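PDB 5JDD: titin from Homo sapiens, which probably serves as a giant elastic scaffold of the muscle sarcomere, here represented by a tandem of three immunoglobulin domains from its I-band. Local coordinates for residues A[5-10]-A[24-29]. Sequence-based numbering, arbitrary orientation.
Sequences KIIKKP and EVSVSH
Ile6 and Lys8 pair with Val27 and Ser26 as the edge strand 6-8 runs antiparallel to strand 21-27, at the edge of a four-stranded sheet in the first immunoglobulin domain. Ile6 faces Val27 as a non-hydrogen-bonded pair, Lys8 faces Ser26 as a hydrogen-bonded one, and between them the register slips by one, Ile7 and Lys8 both facing Ser26 in a classic beta bulge. Ser26 O takes both bulge amides from the same face of its carbonyl plane: Ile7 N at 2.8 Å, and Lys8 N at 3.2 Å from well above that plane. Ser26 N returns a nearly straight bond of 2.9 Å to Lys8 O. Ser26 OG, set between its own backbone N and carbonyl carbon (chi1 87°), comes within 3.3 Å of Lys8 CB and accepts a weak second bond from Lys8 N. At the far end Ser28 OG receives Lys5 N at 2.8 Å and shares a hydrogen bond with His29 ND1 in the plane of the imidazole, so one hydroxyl ties the incoming chain to that ring. The Lys5 chain bends over Ser28, its NZ hydrogen-bonded to Met3 O. On the face bearing Ile6 and Val27, the Ile6 and Val25 side chains cross at about a right angle, CG2 to CG2 3.9 Å, while Pro10 lies beside Val25 with CD 4.1 Å from its CB. These apolar groups pack against the opposing sheet, where Ile6 touches Leu80 and both Pro10 and Val25 touch Cys82. Strand A (6-8) pairing with B (21-27), while A' (13-16) lies parallel to strand 80-89 of the other sheet, is characteristic of the I-set immunoglobulin sandwich.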
ATOM      1  N   LYS A   5      -9.431 -46.461  29.515  1.00 17.32           N
ATOM      2  CA  LYS A   5      -8.677 -46.414  28.274  1.00 16.59           C
ATOM      3  C   LYS A   5      -8.806 -45.026  27.646  1.00 17.98           C
ATOM      4  O   LYS A   5      -9.861 -44.393  27.739  1.00 18.04           O
ATOM      5  CB  LYS A   5      -9.226 -47.465  27.297  1.00 21.03           C
ATOM      6  CG  LYS A   5      -9.362 -48.862  27.910  1.00 30.16           C
ATOM      7  CD  LYS A   5     -10.078 -49.851  26.985  1.00 35.62           C
ATOM      8  CE  LYS A   5     -11.597 -49.810  27.152  1.00 39.64           C
ATOM      9  NZ  LYS A   5     -12.035 -50.202  28.528  1.00 40.87           N
ATOM     10  N   ILE A   6      -7.740 -44.542  27.012  1.00 15.81           N
ATOM     11  CA  ILE A   6      -7.879 -43.380  26.149  1.00 16.01           C
ATOM     12  C   ILE A   6      -8.429 -43.857  24.801  1.00 19.52           C
ATOM     13  O   ILE A   6      -7.911 -44.800  24.194  1.00 19.93           O
ATOM     14  CB  ILE A   6      -6.557 -42.594  25.988  1.00 17.20           C
ATOM     15  CG1 ILE A   6      -6.174 -41.931  27.318  1.00 20.33           C
ATOM     16  CG2 ILE A   6      -6.684 -41.542  24.891  1.00 20.35           C
ATOM     17  CD1 ILE A   6      -4.822 -41.258  27.302  1.00 22.99           C
ATOM     18  N   ILE A   7      -9.506 -43.216  24.362  1.00 14.59           N
ATOM     19  CA  ILE A   7     -10.240 -43.624  23.168  1.00 15.59           C
ATOM     20  C   ILE A   7      -9.906 -42.724  21.983  1.00 19.68           C
ATOM     21  O   ILE A   7      -9.581 -43.204  20.900  1.00 25.56           O
ATOM     22  CB  ILE A   7     -11.760 -43.614  23.441  1.00 16.50           C
ATOM     23  CG1 ILE A   7     -12.113 -44.667  24.496  1.00 19.59           C
ATOM     24  CG2 ILE A   7     -12.564 -43.817  22.143  1.00 15.37           C
ATOM     25  CD1 ILE A   7     -11.791 -46.110  24.076  1.00 18.61           C
ATOM     26  N   LYS A   8      -9.991 -41.414  22.192  1.00 13.59           N
ATOM     27  CA  LYS A   8      -9.618 -40.453  21.165  1.00 16.29           C
ATOM     28  C   LYS A   8      -8.574 -39.481  21.716  1.00 15.73           C
ATOM     29  O   LYS A   8      -8.787 -38.857  22.761  1.00 14.53           O
ATOM     30  CB  LYS A   8     -10.860 -39.713  20.660  1.00 20.12           C
ATOM     31  CG  LYS A   8     -10.564 -38.553  19.725  1.00 31.34           C
ATOM     32  CD  LYS A   8     -10.689 -37.227  20.459  1.00 41.52           C
ATOM     33  CE  LYS A   8      -9.842 -36.151  19.808  1.00 42.94           C
ATOM     34  NZ  LYS A   8      -9.754 -36.356  18.337  1.00 48.17           N
ATOM     35  N   LYS A   9      -7.444 -39.363  21.021  1.00 14.84           N
ATOM     36  CA  LYS A   9      -6.321 -38.552  21.488  1.00 14.14           C
ATOM     37  C   LYS A   9      -6.371 -37.148  20.893  1.00 13.44           C
ATOM     38  O   LYS A   9      -6.947 -36.951  19.827  1.00 17.06           O
ATOM     39  CB  LYS A   9      -5.001 -39.239  21.120  1.00 17.77           C
ATOM     40  CG  LYS A   9      -4.874 -40.647  21.703  1.00 23.11           C
ATOM     41  CD  LYS A   9      -3.425 -41.127  21.744  1.00 37.95           C
ATOM     42  CE  LYS A   9      -3.052 -41.982  20.537  1.00 49.37           C
ATOM     43  NZ  LYS A   9      -2.696 -41.161  19.348  1.00 55.69           N
ATOM     44  N   PRO A  10      -5.771 -36.161  21.580  1.00 12.53           N
ATOM     45  CA  PRO A  10      -5.757 -34.795  21.050  1.00 14.03           C
ATOM     46  C   PRO A  10      -4.935 -34.682  19.774  1.00 15.41           C
ATOM     47  O   PRO A  10      -4.013 -35.475  19.537  1.00 16.11           O
ATOM     48  CB  PRO A  10      -5.126 -33.975  22.184  1.00 15.55           C
ATOM     49  CG  PRO A  10      -4.379 -34.947  22.995  1.00 21.25           C
ATOM     50  CD  PRO A  10      -5.184 -36.220  22.923  1.00 16.64           C
ATOM     51  N   GLU A  24      -8.675 -31.892  22.775  1.00 10.28           N
ATOM     52  CA  GLU A  24      -9.707 -32.774  23.311  1.00 12.96           C
ATOM     53  C   GLU A  24      -9.178 -34.185  23.490  1.00 12.47           C
ATOM     54  O   GLU A  24      -8.540 -34.726  22.584  1.00 14.33           O
ATOM     55  CB  GLU A  24     -10.889 -32.803  22.346  1.00 19.11           C
ATOM     56  CG  GLU A  24     -12.117 -33.496  22.871  1.00 26.48           C
ATOM     57  CD  GLU A  24     -13.362 -33.064  22.126  1.00 35.04           C
ATOM     58  OE1 GLU A  24     -13.854 -31.945  22.383  1.00 33.06           O
ATOM     59  OE2 GLU A  24     -13.839 -33.833  21.270  1.00 29.57           O
ATOM     60  N   VAL A  25      -9.442 -34.780  24.651  1.00 13.10           N
ATOM     61  CA  VAL A  25      -9.168 -36.203  24.850  1.00 10.58           C
ATOM     62  C   VAL A  25     -10.453 -36.884  25.300  1.00 10.41           C
ATOM     63  O   VAL A  25     -11.214 -36.313  26.093  1.00 13.68           O
ATOM     64  CB  VAL A  25      -8.002 -36.434  25.854  1.00 12.48           C
ATOM     65  CG1 VAL A  25      -8.311 -35.816  27.209  1.00 14.86           C
ATOM     66  CG2 VAL A  25      -7.671 -37.919  25.999  1.00 12.46           C
ATOM     67  N   SER A  26     -10.740 -38.066  24.759  1.00 11.06           N
ATOM     68  CA  SER A  26     -11.899 -38.819  25.222  1.00 10.11           C
ATOM     69  C   SER A  26     -11.466 -40.155  25.784  1.00 14.12           C
ATOM     70  O   SER A  26     -10.487 -40.766  25.320  1.00 14.45           O
ATOM     71  CB  SER A  26     -12.946 -38.995  24.120  1.00 16.87           C
ATOM     72  OG  SER A  26     -12.685 -40.146  23.335  1.00 21.72           O
ATOM     73  N   VAL A  27     -12.197 -40.608  26.792  1.00 12.99           N
ATOM     74  CA  VAL A  27     -11.841 -41.831  27.493  1.00 12.59           C
ATOM     75  C   VAL A  27     -13.007 -42.810  27.524  1.00 13.23           C
ATOM     76  O   VAL A  27     -14.101 -42.506  27.032  1.00 14.87           O
ATOM     77  CB  VAL A  27     -11.328 -41.526  28.930  1.00 13.61           C
ATOM     78  CG1 VAL A  27     -10.050 -40.719  28.860  1.00 16.56           C
ATOM     79  CG2 VAL A  27     -12.374 -40.753  29.749  1.00 14.43           C
ATOM     80  N   SER A  28     -12.776 -43.982  28.102  1.00 14.96           N
ATOM     81  CA  SER A  28     -13.762 -45.054  28.059  1.00 14.39           C
ATOM     82  C   SER A  28     -14.810 -44.953  29.158  1.00 18.32           C
ATOM     83  O   SER A  28     -15.866 -45.592  29.070  1.00 24.54           O
ATOM     84  CB  SER A  28     -13.058 -46.402  28.166  1.00 18.94           C
ATOM     85  OG  SER A  28     -12.221 -46.440  29.309  1.00 20.27           O
ATOM     86  N   HIS A  29     -14.512 -44.182  30.203  1.00 17.15           N
ATOM     87  CA  HIS A  29     -15.370 -44.121  31.378  1.00 14.66           C
ATOM     88  C   HIS A  29     -15.782 -42.702  31.717  1.00 14.17           C
ATOM     89  O   HIS A  29     -15.065 -41.751  31.419  1.00 16.95           O
ATOM     90  CB  HIS A  29     -14.653 -44.715  32.597  1.00 19.98           C
ATOM     91  CG  HIS A  29     -14.499 -46.201  32.546  1.00 22.29           C
ATOM     92  ND1 HIS A  29     -13.698 -46.835  31.619  1.00 20.45           N
ATOM     93  CD2 HIS A  29     -15.038 -47.179  33.312  1.00 28.16           C
ATOM     94  CE1 HIS A  29     -13.758 -48.143  31.814  1.00 24.08           C
ATOM     95  NE2 HIS A  29     -14.564 -48.375  32.836  1.00 31.88           N
TER